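Testis-expressed protein 101 (Mus musculus, PDB 7BPS) controls sperm binding to the zona pellucida and migration of spermatozoa into the oviduct, probably through the adhesion molecule ADAM3. Local coordinates at residues C7-T12 and K28-N33; F23-K28 and V54-S59; E40-I45 and D97-V102; L149-G154 and M183-T188. One frame throughout, in Å; residues are numbered along the deposited sequence.

Contact 1 (C7-T12 and K28-N33). With FUC (alpha-L-fucopyranose), chain C.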
loop_
_atom_site.group_PDB
_atom_site.type_symbol
_atom_site.label_atom_id
_atom_site.label_comp_id
_atom_site.label_asym_id
_atom_site.label_seq_id
_atom_site.Cartn_x
_atom_site.Cartn_y
_atom_site.Cartn_z
ATOM N N CYS A 7 11.581 19.593 0.802
ATOM C CA CYS A 7 11.169 18.187 1.049
ATOM C C CYS A 7 11.718 17.280 -0.042
ATOM O O CYS A 7 11.864 17.739 -1.181
ATOM C CB CYS A 7 9.655 18.074 1.064
ATOM S SG CYS A 7 8.886 19.087 2.352
ATOM N N GLN A 8 12.003 16.017 0.273
ATOM C CA GLN A 8 12.179 14.974 -0.767
ATOM C C GLN A 8 10.859 14.840 -1.533
ATOM O O GLN A 8 9.759 15.037 -0.914
ATOM C CB GLN A 8 12.629 13.674 -0.127
ATOM C CG GLN A 8 14.079 13.727 0.332
ATOM C CD GLN A 8 14.597 12.353 0.672
ATOM O OE1 GLN A 8 14.064 11.354 0.191
ATOM N NE2 GLN A 8 15.616 12.286 1.521
ATOM N N VAL A 9 10.948 14.637 -2.850
ATOM C CA VAL A 9 9.768 14.521 -3.762
ATOM C C VAL A 9 9.998 13.334 -4.718
ATOM O O VAL A 9 11.097 13.210 -5.301
ATOM C CB VAL A 9 9.505 15.836 -4.519
ATOM C CG1 VAL A 9 8.299 15.740 -5.444
ATOM C CG2 VAL A 9 9.331 17.001 -3.550
ATOM N N SER A 10 9.015 12.441 -4.789
ATOM C CA SER A 10 8.996 11.249 -5.667
ATOM C C SER A 10 7.622 10.592 -5.573
ATOM O O SER A 10 7.019 10.620 -4.492
ATOM C CB SER A 10 10.099 10.284 -5.347
ATOM O OG SER A 10 10.130 10.028 -3.968
ATOM N N GLN A 11 7.140 10.103 -6.708
ATOM C CA GLN A 11 5.935 9.257 -6.803
ATOM C C GLN A 11 6.379 8.031 -7.584
ATOM O O GLN A 11 6.855 8.241 -8.715
ATOM C CB GLN A 11 4.781 10.014 -7.472
ATOM C CG GLN A 11 4.250 11.184 -6.638
ATOM C CD GLN A 11 5.056 12.465 -6.725
ATOM O OE1 GLN A 11 5.456 12.883 -7.799
ATOM N NE2 GLN A 11 5.347 13.078 -5.586
ATOM N N THR A 12 6.320 6.847 -6.969
ATOM C CA THR A 12 6.712 5.557 -7.601
ATOM C C THR A 12 5.630 4.513 -7.342
ATOM O O THR A 12 4.972 4.528 -6.279
ATOM C CB THR A 12 8.085 5.073 -7.115
ATOM O OG1 THR A 12 7.973 4.636 -5.754
ATOM C CG2 THR A 12 9.144 6.156 -7.211
ATOM N N LYS A 28 15.238 13.084 -4.623
ATOM C CA LYS A 28 15.769 14.459 -4.825
ATOM C C LYS A 28 14.896 15.426 -4.022
ATOM O O LYS A 28 13.698 15.157 -3.934
ATOM C CB LYS A 28 15.709 14.897 -6.297
ATOM C CG LYS A 28 15.968 13.843 -7.382
ATOM C CD LYS A 28 17.427 13.646 -7.785
ATOM C CE LYS A 28 17.786 14.275 -9.115
ATOM N NZ LYS A 28 19.246 14.507 -9.229
ATOM N N ALA A 29 15.477 16.505 -3.485
ATOM C CA ALA A 29 14.775 17.606 -2.772
ATOM C C ALA A 29 14.206 18.615 -3.778
ATOM O O ALA A 29 14.705 18.692 -4.911
ATOM C CB ALA A 29 15.731 18.281 -1.817
ATOM N N GLU A 30 13.141 19.300 -3.398
ATOM C CA GLU A 30 12.496 20.393 -4.169
ATOM C C GLU A 30 12.001 21.419 -3.155
ATOM O O GLU A 30 11.794 21.037 -1.970
ATOM C CB GLU A 30 11.310 19.921 -5.020
ATOM C CG GLU A 30 11.714 19.039 -6.189
ATOM C CD GLU A 30 10.548 18.634 -7.070
ATOM O OE1 GLU A 30 9.450 19.205 -6.888
ATOM O OE2 GLU A 30 10.733 17.717 -7.908
ATOM N N GLN A 31 11.872 22.674 -3.580
ATOM C CA GLN A 31 11.405 23.773 -2.706
ATOM C C GLN A 31 9.882 23.696 -2.627
ATOM O O GLN A 31 9.247 23.619 -3.679
ATOM C CB GLN A 31 11.876 25.118 -3.255
ATOM C CG GLN A 31 11.601 26.290 -2.318
ATOM C CD GLN A 31 11.857 27.613 -2.996
ATOM O OE1 GLN A 31 10.980 28.174 -3.660
ATOM N NE2 GLN A 31 13.079 28.097 -2.853
ATOM N N CYS A 32 9.328 23.705 -1.421
ATOM C CA CYS A 32 7.864 23.798 -1.167
ATOM C C CYS A 32 7.460 25.274 -1.242
ATOM O O CYS A 32 8.344 26.135 -1.035
ATOM C CB CYS A 32 7.503 23.204 0.196
ATOM S SG CYS A 32 8.159 21.527 0.473
ATOM N N ASN A 33 6.182 25.555 -1.504
ATOM C CA ASN A 33 5.568 26.872 -1.195
ATOM C C ASN A 33 5.716 27.124 0.306
ATOM O O ASN A 33 5.989 26.200 1.072
ATOM C CB ASN A 33 4.115 26.935 -1.660
ATOM C CG ASN A 33 3.961 26.574 -3.122
ATOM O OD1 ASN A 33 4.657 27.105 -3.983
ATOM N ND2 ASN A 33 3.055 25.658 -3.412
HETATM C C1 FUC C . 20.671 8.862 -6.259
HETATM C C2 FUC C . 20.157 8.675 -7.667
HETATM C C3 FUC C . 18.696 8.215 -7.537
HETATM C C4 FUC C . 17.861 9.167 -6.674
HETATM C C5 FUC C . 18.612 9.810 -5.472
HETATM C C6 FUC C . 18.134 11.230 -5.190
HETATM O O2 FUC C . 21.037 7.736 -8.313
HETATM O O3 FUC C . 18.038 8.100 -8.809
HETATM O O4 FUC C . 17.259 10.158 -7.530
HETATM O O5 FUC C . 20.048 9.911 -5.540
#
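Cys7 and Glu30 form an antiparallel hydrogen-bonded pair: Cys7 N gives to Glu30 O at 3.1 Å, and Glu30 N gives back to Cys7 O at 3.0 Å. A third backbone bond, Val9 N to Lys28 O (3.0 Å), lies beyond the non-hydrogen-bonded pair Gln8 and Ala29. Between these bonds the chains close in, and Ala29 CA lies 3.3 Å from Cys7 O as a CA-H...O contact. The short strand 29-31 thereby forms the outermost strand of the first Ly6/uPAR domain, a three-finger fold whose cystines cluster at one end. Two of those disulfides meet here. Cys7 SG is bonded to Cys38 and Cys32 SG to Cys60, and the two sulfurs of this contact sit 3.2 Å apart without being bonded to each other. Van der Waals contact comes from Val9, which crosses Glu30 at about a right angle. With CG2 beside its backbone N, Val9 brings that methyl to within 3.8 Å of Glu30 CB, while CG1 meets the carboxylate oxygens. On the outer side Lys28, bent at chi2 (-88°), lays CD against the fucose of the N-linked glycan, 3.5 Å from its O4, but this side chain is poorly ordered and the contact only loosely defined.

Contact 2 (F23-K28 and V54-S59). With NAG (2-acetamido-2-deoxy-beta-D-glucopyranose), chain B; FUC (alpha-L-fucopyranose), chain C.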
loop_
_atom_site.group_PDB
_atom_site.type_symbol
_atom_site.label_atom_id
_atom_site.label_comp_id
_atom_site.label_asym_id
_atom_site.label_seq_id
_atom_site.Cartn_x
_atom_site.Cartn_y
_atom_site.Cartn_z
ATOM N N PHE A 23 14.543 -1.840 -1.390
ATOM C CA PHE A 23 13.850 -0.593 -1.807
ATOM C C PHE A 23 14.614 0.616 -1.295
ATOM O O PHE A 23 14.732 0.753 -0.069
ATOM C CB PHE A 23 12.422 -0.539 -1.270
ATOM C CG PHE A 23 11.552 0.477 -1.951
ATOM C CD1 PHE A 23 11.498 1.780 -1.494
ATOM C CD2 PHE A 23 10.767 0.118 -3.036
ATOM C CE1 PHE A 23 10.682 2.719 -2.108
ATOM C CE2 PHE A 23 9.949 1.056 -3.651
ATOM C CZ PHE A 23 9.901 2.354 -3.176
ATOM N N ASN A 24 15.125 1.431 -2.212
ATOM C CA ASN A 24 15.786 2.731 -1.920
ATOM C C ASN A 24 14.765 3.872 -2.103
ATOM O O ASN A 24 14.459 4.207 -3.258
ATOM C CB ASN A 24 17.032 2.945 -2.790
ATOM C CG ASN A 24 17.845 4.133 -2.336
ATOM O OD1 ASN A 24 17.336 4.972 -1.598
ATOM N ND2 ASN A 24 19.104 4.209 -2.750
ATOM N N TRP A 25 14.305 4.472 -1.003
ATOM C CA TRP A 25 13.272 5.547 -0.966
ATOM C C TRP A 25 13.890 6.965 -0.961
ATOM O O TRP A 25 13.123 7.942 -1.069
ATOM C CB TRP A 25 12.376 5.339 0.262
ATOM C CG TRP A 25 11.018 5.952 0.159
ATOM C CD1 TRP A 25 10.461 6.553 -0.923
ATOM C CD2 TRP A 25 10.016 5.954 1.189
ATOM N NE1 TRP A 25 9.191 6.968 -0.624
ATOM C CE2 TRP A 25 8.890 6.610 0.658
ATOM C CE3 TRP A 25 9.967 5.481 2.508
ATOM C CZ2 TRP A 25 7.717 6.765 1.384
ATOM C CZ3 TRP A 25 8.814 5.665 3.237
ATOM C CH2 TRP A 25 7.702 6.293 2.675
ATOM N N THR A 26 15.214 7.084 -0.825
ATOM C CA THR A 26 15.951 8.369 -0.949
ATOM C C THR A 26 15.648 8.993 -2.321
ATOM O O THR A 26 15.845 8.332 -3.344
ATOM C CB THR A 26 17.457 8.177 -0.719
ATOM O OG1 THR A 26 17.617 7.606 0.581
ATOM C CG2 THR A 26 18.261 9.460 -0.834
ATOM N N SER A 27 15.179 10.231 -2.314
ATOM C CA SER A 27 14.659 10.990 -3.479
ATOM C C SER A 27 15.288 12.393 -3.483
ATOM O O SER A 27 15.771 12.823 -2.427
ATOM C CB SER A 27 13.145 11.063 -3.419
ATOM O OG SER A 27 12.563 9.789 -3.166
ATOM N N LYS A 28 15.238 13.084 -4.623
ATOM C CA LYS A 28 15.769 14.459 -4.825
ATOM C C LYS A 28 14.896 15.426 -4.022
ATOM O O LYS A 28 13.698 15.157 -3.934
ATOM C CB LYS A 28 15.709 14.897 -6.297
ATOM C CG LYS A 28 15.968 13.843 -7.382
ATOM C CD LYS A 28 17.427 13.646 -7.785
ATOM C CE LYS A 28 17.786 14.275 -9.115
ATOM N NZ LYS A 28 19.246 14.507 -9.229
ATOM N N VAL A 54 4.141 -1.697 -4.341
ATOM C CA VAL A 54 4.633 -0.556 -3.529
ATOM C C VAL A 54 4.192 0.758 -4.195
ATOM O O VAL A 54 4.622 1.038 -5.365
ATOM C CB VAL A 54 6.149 -0.655 -3.321
ATOM C CG1 VAL A 54 6.648 0.405 -2.397
ATOM C CG2 VAL A 54 6.527 -2.008 -2.765
ATOM N N LEU A 55 3.296 1.483 -3.507
ATOM C CA LEU A 55 2.908 2.883 -3.785
ATOM C C LEU A 55 3.658 3.748 -2.766
ATOM O O LEU A 55 3.330 3.690 -1.559
ATOM C CB LEU A 55 1.386 3.052 -3.680
ATOM C CG LEU A 55 0.555 2.117 -4.565
ATOM C CD1 LEU A 55 0.148 0.857 -3.803
ATOM C CD2 LEU A 55 -0.688 2.794 -5.120
ATOM N N ALA A 56 4.681 4.466 -3.228
ATOM C CA ALA A 56 5.578 5.307 -2.407
ATOM C C ALA A 56 5.502 6.766 -2.878
ATOM O O ALA A 56 5.818 7.063 -4.063
ATOM C CB ALA A 56 6.996 4.782 -2.452
ATOM N N SER A 57 5.115 7.641 -1.953
ATOM C CA SER A 57 4.946 9.092 -2.166
ATOM C C SER A 57 5.816 9.888 -1.187
ATOM O O SER A 57 5.716 9.651 0.020
ATOM C CB SER A 57 3.522 9.483 -2.021
ATOM O OG SER A 57 3.438 10.880 -2.005
ATOM N N LYS A 58 6.620 10.810 -1.720
ATOM C CA LYS A 58 7.260 11.908 -0.959
ATOM C C LYS A 58 6.888 13.238 -1.627
ATOM O O LYS A 58 6.905 13.312 -2.859
ATOM C CB LYS A 58 8.764 11.687 -0.889
ATOM C CG LYS A 58 9.175 10.522 -0.007
ATOM C CD LYS A 58 10.628 10.578 0.389
ATOM C CE LYS A 58 11.077 9.342 1.144
ATOM N NZ LYS A 58 12.493 9.466 1.564
ATOM N N SER A 59 6.515 14.245 -0.835
ATOM C CA SER A 59 6.072 15.561 -1.354
ATOM C C SER A 59 6.016 16.633 -0.264
ATOM O O SER A 59 6.078 16.336 0.963
ATOM C CB SER A 59 4.746 15.444 -2.069
ATOM O OG SER A 59 3.675 15.253 -1.167
HETATM C C1 NAG B . 20.020 5.264 -2.352
HETATM C C2 NAG B . 21.247 4.725 -1.571
HETATM C C3 NAG B . 22.095 5.912 -1.063
HETATM C C4 NAG B . 22.493 6.784 -2.242
HETATM C C5 NAG B . 21.206 7.283 -2.925
HETATM C C6 NAG B . 21.599 8.266 -4.021
HETATM C C7 NAG B . 21.396 2.540 -0.324
HETATM C C8 NAG B . 21.113 1.823 0.974
HETATM N N2 NAG B . 20.927 3.818 -0.439
HETATM O O3 NAG B . 23.300 5.518 -0.395
HETATM O O4 NAG B . 23.367 7.850 -1.799
HETATM O O5 NAG B . 20.398 6.175 -3.412
HETATM O O6 NAG B . 20.619 8.308 -5.055
HETATM O O7 NAG B . 22.045 1.966 -1.204
HETATM C C1 FUC C . 20.671 8.862 -6.259
HETATM C C2 FUC C . 20.157 8.675 -7.667
HETATM C C3 FUC C . 18.696 8.215 -7.537
HETATM C C4 FUC C . 17.861 9.167 -6.674
HETATM C C5 FUC C . 18.612 9.810 -5.472
HETATM C C6 FUC C . 18.134 11.230 -5.190
HETATM O O2 FUC C . 21.037 7.736 -8.313
HETATM O O3 FUC C . 18.038 8.100 -8.809
HETATM O O4 FUC C . 17.259 10.158 -7.530
HETATM O O5 FUC C . 20.048 9.911 -5.540
HETATM O O HOH W 1 8.382 8.050 -3.287
#
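Lys58 runs its extended side chain across one face of the Trp25 indole. CE stands 3.3 Å from the centroid of the five-membered ring, almost exactly on its normal, a CH-pi contact. NZ lies 4.3 Å from the same centroid, 17° off the normal, and adds a cation-pi interaction. The ammonium then reaches Trp25 O at 3.1 Å, so backbone and ring of one residue both hold it. Ala56 CB approaches the indole obliquely, 3.6 Å from Trp25 NE1, and also meets Phe23 CZ. Phe23 and Val54 slide past each other in opposite directions, CE2 meeting CG1 at 3.6 Å.

A second shell fixes these groups. Ser27 OG sits beside its own backbone N (chi1 -48°) and gives a hydrogen bond to Trp25 O (2.8 Å) from the face of the carbonyl plane opposite to Lys58 NZ; the same hydroxyl is also hydrogen-bonded to Ser10 OG. Lys58 NZ is further gripped by Lys96 O, Asn94 O and Gln8 OE1; these neutral oxygens together probably compensate the buried ammonium, and Glu40 OE2 adds only a long, weak ion pair. At the indole edge a water accepts from NE1 and gives a weak bond to Ala56 O. Asn24 OD1 takes the N-H of Thr26 in an Asx turn, while its ND2 carries the N-linked glycan.

The loop 23-28, between helix 19-22 and strand 29-31, thus lies over one face of the first Ly6/uPAR domain's sheet, above strand 52-61, with Trp25 also touching Val42 of strand 37-46 and Leu99 of the loop beyond strand 80-88.

Contact 3 (E40-I45 and D97-V102). With SO4 (sulfate ion), chain G.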
loop_
_atom_site.group_PDB
_atom_site.type_symbol
_atom_site.label_atom_id
_atom_site.label_comp_id
_atom_site.label_asym_id
_atom_site.label_seq_id
_atom_site.Cartn_x
_atom_site.Cartn_y
_atom_site.Cartn_z
ATOM N N GLU A 40 6.242 11.520 3.865
ATOM C CA GLU A 40 6.660 10.267 3.192
ATOM C C GLU A 40 5.599 9.231 3.556
ATOM O O GLU A 40 5.350 9.026 4.764
ATOM C CB GLU A 40 8.080 9.869 3.600
ATOM C CG GLU A 40 8.264 9.784 5.105
ATOM C CD GLU A 40 9.698 9.718 5.606
ATOM O OE1 GLU A 40 9.857 9.410 6.804
ATOM O OE2 GLU A 40 10.637 9.952 4.806
ATOM N N THR A 41 4.926 8.679 2.551
ATOM C CA THR A 41 3.837 7.691 2.717
ATOM C C THR A 41 4.104 6.527 1.776
ATOM O O THR A 41 4.308 6.776 0.582
ATOM C CB THR A 41 2.476 8.309 2.412
ATOM O OG1 THR A 41 2.303 9.421 3.291
ATOM C CG2 THR A 41 1.335 7.324 2.563
ATOM N N VAL A 42 4.091 5.306 2.293
ATOM C CA VAL A 42 4.223 4.089 1.452
ATOM C C VAL A 42 3.120 3.124 1.839
ATOM O O VAL A 42 2.859 2.997 3.032
ATOM C CB VAL A 42 5.621 3.471 1.603
ATOM C CG1 VAL A 42 5.967 3.131 3.051
ATOM C CG2 VAL A 42 5.783 2.279 0.699
ATOM N N LEU A 43 2.517 2.470 0.853
ATOM C CA LEU A 43 1.539 1.370 1.023
ATOM C C LEU A 43 2.108 0.144 0.318
ATOM O O LEU A 43 2.556 0.284 -0.828
ATOM C CB LEU A 43 0.200 1.790 0.412
ATOM C CG LEU A 43 -0.923 0.760 0.470
ATOM C CD1 LEU A 43 -1.203 0.277 1.872
ATOM C CD2 LEU A 43 -2.188 1.338 -0.118
ATOM N N LEU A 44 2.084 -1.013 0.985
ATOM C CA LEU A 44 2.616 -2.295 0.454
ATOM C C LEU A 44 1.494 -3.311 0.472
ATOM O O LEU A 44 0.869 -3.467 1.515
ATOM C CB LEU A 44 3.800 -2.761 1.310
ATOM C CG LEU A 44 4.993 -1.806 1.319
ATOM C CD1 LEU A 44 4.982 -0.898 2.543
ATOM C CD2 LEU A 44 6.300 -2.559 1.243
ATOM N N ILE A 45 1.233 -3.956 -0.653
ATOM C CA ILE A 45 0.135 -4.961 -0.787
ATOM C C ILE A 45 0.694 -6.221 -1.449
ATOM O O ILE A 45 1.375 -6.109 -2.488
ATOM C CB ILE A 45 -1.044 -4.384 -1.571
ATOM C CG1 ILE A 45 -1.530 -3.066 -0.967
ATOM C CG2 ILE A 45 -2.152 -5.404 -1.652
ATOM C CD1 ILE A 45 -2.367 -2.229 -1.900
ATOM N N ASP A 97 15.030 6.077 3.941
ATOM C CA ASP A 97 15.762 5.548 2.759
ATOM C C ASP A 97 15.277 4.125 2.461
ATOM O O ASP A 97 15.362 3.699 1.304
ATOM C CB ASP A 97 17.275 5.680 2.979
ATOM C CG ASP A 97 18.066 4.392 3.124
ATOM O OD1 ASP A 97 18.180 3.657 2.106
ATOM O OD2 ASP A 97 18.619 4.165 4.233
ATOM N N SER A 98 14.758 3.435 3.467
ATOM C CA SER A 98 14.598 1.956 3.513
ATOM C C SER A 98 13.252 1.618 4.166
ATOM O O SER A 98 12.799 2.377 5.057
ATOM C CB SER A 98 15.781 1.326 4.244
ATOM O OG SER A 98 15.397 0.360 5.226
ATOM N N LEU A 99 12.648 0.508 3.740
ATOM C CA LEU A 99 11.336 0.025 4.232
ATOM C C LEU A 99 11.533 -1.112 5.242
ATOM O O LEU A 99 10.535 -1.830 5.556
ATOM C CB LEU A 99 10.531 -0.450 3.022
ATOM C CG LEU A 99 10.328 0.571 1.910
ATOM C CD1 LEU A 99 9.354 0.024 0.887
ATOM C CD2 LEU A 99 9.826 1.899 2.447
ATOM N N ALA A 100 12.752 -1.302 5.742
ATOM C CA ALA A 100 13.106 -2.446 6.620
ATOM C C ALA A 100 12.229 -2.423 7.882
ATOM O O ALA A 100 11.703 -3.475 8.245
ATOM C CB ALA A 100 14.582 -2.405 6.944
ATOM N N SER A 101 12.043 -1.260 8.503
ATOM C CA SER A 101 11.251 -1.093 9.749
ATOM C C SER A 101 9.742 -1.105 9.461
ATOM O O SER A 101 8.991 -0.974 10.423
ATOM C CB SER A 101 11.637 0.179 10.463
ATOM O OG SER A 101 11.167 1.310 9.740
ATOM N N VAL A 102 9.305 -1.236 8.204
ATOM C CA VAL A 102 7.876 -1.074 7.802
ATOM C C VAL A 102 7.265 -2.442 7.500
ATOM O O VAL A 102 6.117 -2.645 7.909
ATOM C CB VAL A 102 7.765 -0.150 6.575
ATOM C CG1 VAL A 102 6.340 -0.003 6.068
ATOM C CG2 VAL A 102 8.371 1.207 6.848
HETATM S S SO4 G . 15.992 4.604 7.162
HETATM O O1 SO4 G . 15.243 5.031 8.321
HETATM O O2 SO4 G . 17.170 3.879 7.585
HETATM O O3 SO4 G . 15.161 3.744 6.355
HETATM O O4 SO4 G . 16.396 5.755 6.392
#
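Val42 and Leu99 mark the nearest approach of two backbones that share no hydrogen bond, their CA atoms 8.7 Å apart, so segment 40-45 of strand 37-46 and loop 97-102 meet through side chains. Both Val42 and Leu44 point from the strand toward the loop. Val42 CG1, placed between the backbone N and the carbonyl carbon (chi1 57°), meets Leu99 CD2 at 4.1 Å. Leu44 divides its two methyls: CD2 lies 4.0 Å from Leu99 CD1, and CD1 lies 3.9 Å from Val102 CG1, the Leu44 and Val102 side chains crossing at about a right angle. The loop follows strand 80-88, the last strand of the first Ly6/uPAR domain, and leads on to the second domain; Leu99 and Val102 lie on the sheet of the first as the chain leaves it. Two turns shape the loop: Ser98 OG accepts from Ala100 N at 3.2 Å in an ST turn, and Val102 N bonds Leu99 O. Asp97 N gives a hydrogen bond to sulfate O4 (2.8 Å), and Ser98 N a weak one to O3; the ion probably comes from the crystallisation liquor. Trp25 and Val54 touch Val42 as well, while Tyr84 of strand 80-88 packs on both Val42 and Val102.

Contact 4 (L149-G154 and M183-T188)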
loop_
_atom_site.group_PDB
_atom_site.type_symbol
_atom_site.label_atom_id
_atom_site.label_comp_id
_atom_site.label_asym_id
_atom_site.label_seq_id
_atom_site.Cartn_x
_atom_site.Cartn_y
_atom_site.Cartn_z
ATOM N N LEU A 149 -8.398 -1.840 -6.184
ATOM C CA LEU A 149 -8.098 -0.658 -5.366
ATOM C C LEU A 149 -7.809 0.487 -6.316
ATOM O O LEU A 149 -6.909 0.339 -7.127
ATOM C CB LEU A 149 -6.918 -0.938 -4.438
ATOM C CG LEU A 149 -7.142 -2.073 -3.441
ATOM C CD1 LEU A 149 -5.934 -2.200 -2.533
ATOM C CD2 LEU A 149 -8.416 -1.878 -2.628
ATOM N N GLU A 150 -8.565 1.573 -6.171
ATOM C CA GLU A 150 -8.461 2.821 -6.967
ATOM C C GLU A 150 -7.751 3.856 -6.094
ATOM O O GLU A 150 -8.299 4.191 -5.030
ATOM C CB GLU A 150 -9.898 3.230 -7.298
ATOM C CG GLU A 150 -10.090 3.872 -8.623
ATOM C CD GLU A 150 -9.827 2.874 -9.721
ATOM O OE1 GLU A 150 -10.504 1.787 -9.738
ATOM O OE2 GLU A 150 -8.926 3.189 -10.550
ATOM N N PHE A 151 -6.563 4.307 -6.469
ATOM C CA PHE A 151 -5.819 5.370 -5.748
ATOM C C PHE A 151 -5.813 6.666 -6.558
ATOM O O PHE A 151 -5.682 6.609 -7.792
ATOM C CB PHE A 151 -4.399 4.922 -5.446
ATOM C CG PHE A 151 -4.344 3.706 -4.565
ATOM C CD1 PHE A 151 -4.353 3.839 -3.195
ATOM C CD2 PHE A 151 -4.261 2.441 -5.117
ATOM C CE1 PHE A 151 -4.259 2.717 -2.391
ATOM C CE2 PHE A 151 -4.154 1.324 -4.309
ATOM C CZ PHE A 151 -4.165 1.460 -2.952
ATOM N N SER A 152 -5.992 7.794 -5.873
ATOM C CA SER A 152 -6.056 9.139 -6.499
ATOM C C SER A 152 -5.448 10.160 -5.552
ATOM O O SER A 152 -5.343 9.893 -4.366
ATOM C CB SER A 152 -7.453 9.518 -6.952
ATOM O OG SER A 152 -8.368 9.334 -5.905
ATOM N N GLY A 153 -4.956 11.258 -6.110
ATOM C CA GLY A 153 -4.314 12.335 -5.342
ATOM C C GLY A 153 -2.829 12.100 -5.276
ATOM O O GLY A 153 -2.403 10.963 -5.549
ATOM N N GLY A 154 -2.092 13.168 -4.974
ATOM C CA GLY A 154 -0.672 13.140 -4.605
ATOM C C GLY A 154 0.202 12.768 -5.770
ATOM O O GLY A 154 1.364 12.431 -5.500
ATOM N N MET A 183 -2.999 10.139 -0.471
ATOM C CA MET A 183 -3.754 9.296 -1.434
ATOM C C MET A 183 -5.150 9.026 -0.881
ATOM O O MET A 183 -5.287 8.854 0.324
ATOM C CB MET A 183 -3.069 7.949 -1.684
ATOM C CG MET A 183 -1.714 8.041 -2.339
ATOM S SD MET A 183 -1.034 6.390 -2.620
ATOM C CE MET A 183 0.077 6.224 -1.225
ATOM N N THR A 184 -6.139 8.972 -1.765
ATOM C CA THR A 184 -7.518 8.502 -1.501
ATOM C C THR A 184 -7.626 7.085 -2.068
ATOM O O THR A 184 -6.992 6.842 -3.127
ATOM C CB THR A 184 -8.487 9.512 -2.128
ATOM O OG1 THR A 184 -8.251 10.723 -1.413
ATOM C CG2 THR A 184 -9.939 9.113 -2.053
ATOM N N VAL A 185 -8.426 6.230 -1.425
ATOM C CA VAL A 185 -8.624 4.790 -1.768
ATOM C C VAL A 185 -10.098 4.516 -1.926
ATOM O O VAL A 185 -10.822 4.769 -0.960
ATOM C CB VAL A 185 -8.115 3.807 -0.684
ATOM C CG1 VAL A 185 -7.668 2.508 -1.335
ATOM C CG2 VAL A 185 -7.017 4.394 0.172
ATOM N N LYS A 186 -10.467 3.882 -3.030
ATOM C CA LYS A 186 -11.784 3.224 -3.228
ATOM C C LYS A 186 -11.520 1.729 -3.397
ATOM O O LYS A 186 -10.559 1.372 -4.093
ATOM C CB LYS A 186 -12.527 3.810 -4.430
ATOM C CG LYS A 186 -13.044 5.238 -4.233
ATOM C CD LYS A 186 -14.363 5.563 -4.960
ATOM C CE LYS A 186 -14.601 7.048 -5.168
ATOM N NZ LYS A 186 -13.760 7.587 -6.265
ATOM N N GLU A 187 -12.325 0.890 -2.768
ATOM C CA GLU A 187 -12.179 -0.579 -2.833
ATOM C C GLU A 187 -13.499 -1.118 -3.367
ATOM O O GLU A 187 -14.529 -0.739 -2.835
ATOM C CB GLU A 187 -11.821 -1.171 -1.459
ATOM C CG GLU A 187 -11.819 -2.699 -1.453
ATOM C CD GLU A 187 -11.265 -3.366 -0.201
ATOM O OE1 GLU A 187 -10.744 -2.655 0.676
ATOM O OE2 GLU A 187 -11.357 -4.609 -0.107
ATOM N N THR A 188 -13.454 -1.995 -4.361
ATOM C CA THR A 188 -14.626 -2.766 -4.837
ATOM C C THR A 188 -14.150 -4.216 -4.877
ATOM O O THR A 188 -12.923 -4.426 -5.051
ATOM C CB THR A 188 -15.156 -2.200 -6.169
ATOM O OG1 THR A 188 -14.071 -2.200 -7.088
ATOM C CG2 THR A 188 -15.655 -0.769 -6.074
#
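Phe151 and Val185 stand side by side, pointing the same way, as a non-hydrogen-bonded pair of two antiparallel strands. Phe151 CB lies 4.0 Å from Thr184 O. CG sits anti to the carbonyl carbon (chi1 -61°), and beyond it CD1 passes Thr184 O and Val185 CG1 and comes 4.2 Å from Met183 SD, an oblique Met-aromatic contact. CE1 makes the closest approach, 3.6 Å to Val185 CG1, and CZ ends 4.0 Å from the same methyl. On the same face Leu149 lies beside Glu187, its CD2 3.7 Å from Glu187 CB; the Glu187 carboxylate beyond is held by Tyr145, Leu173 N and Met174 N. Reciprocal backbone bonds tie Glu150 to Lys186 and Ser152 to Thr184. Glu150 N to Lys186 O, 2.9 Å, is almost straight at 176°. The side chains of these two pairs occupy the other face, where Glu150 CB and Lys186 CB pack together. This is a central strand pairing of the second Ly6/uPAR domain, with strand 158-163 on the other flank of strand 143-152. The face carrying Leu149 and Phe151 rests on Ile45 and Leu43 of strand 37-46, in the first domain's sheet.

In the fold
From the N terminus, contact 1 closes first, bringing strand 29-31 back onto strand 6-16. Contact 2 opens before contact 1 has closed: their segments alternate, share Lys28, and touch where Ser10 meets Ser27 and Lys58. Contact 3 crosses contact 2 in turn, since 40-45 falls between the two segments of contact 2; Trp25 and Asp97 join them. These three belong to the first Ly6/uPAR domain, tying its edge strand, glycan-bearing loop and exit loop to one sheet. Contact 4 comes later, in series, and closes a loop within the second domain. It meets the first domain through Leu43 and Ile45 of contact 3 and Leu55 of contact 2, joining the tandem domains sheet against sheet.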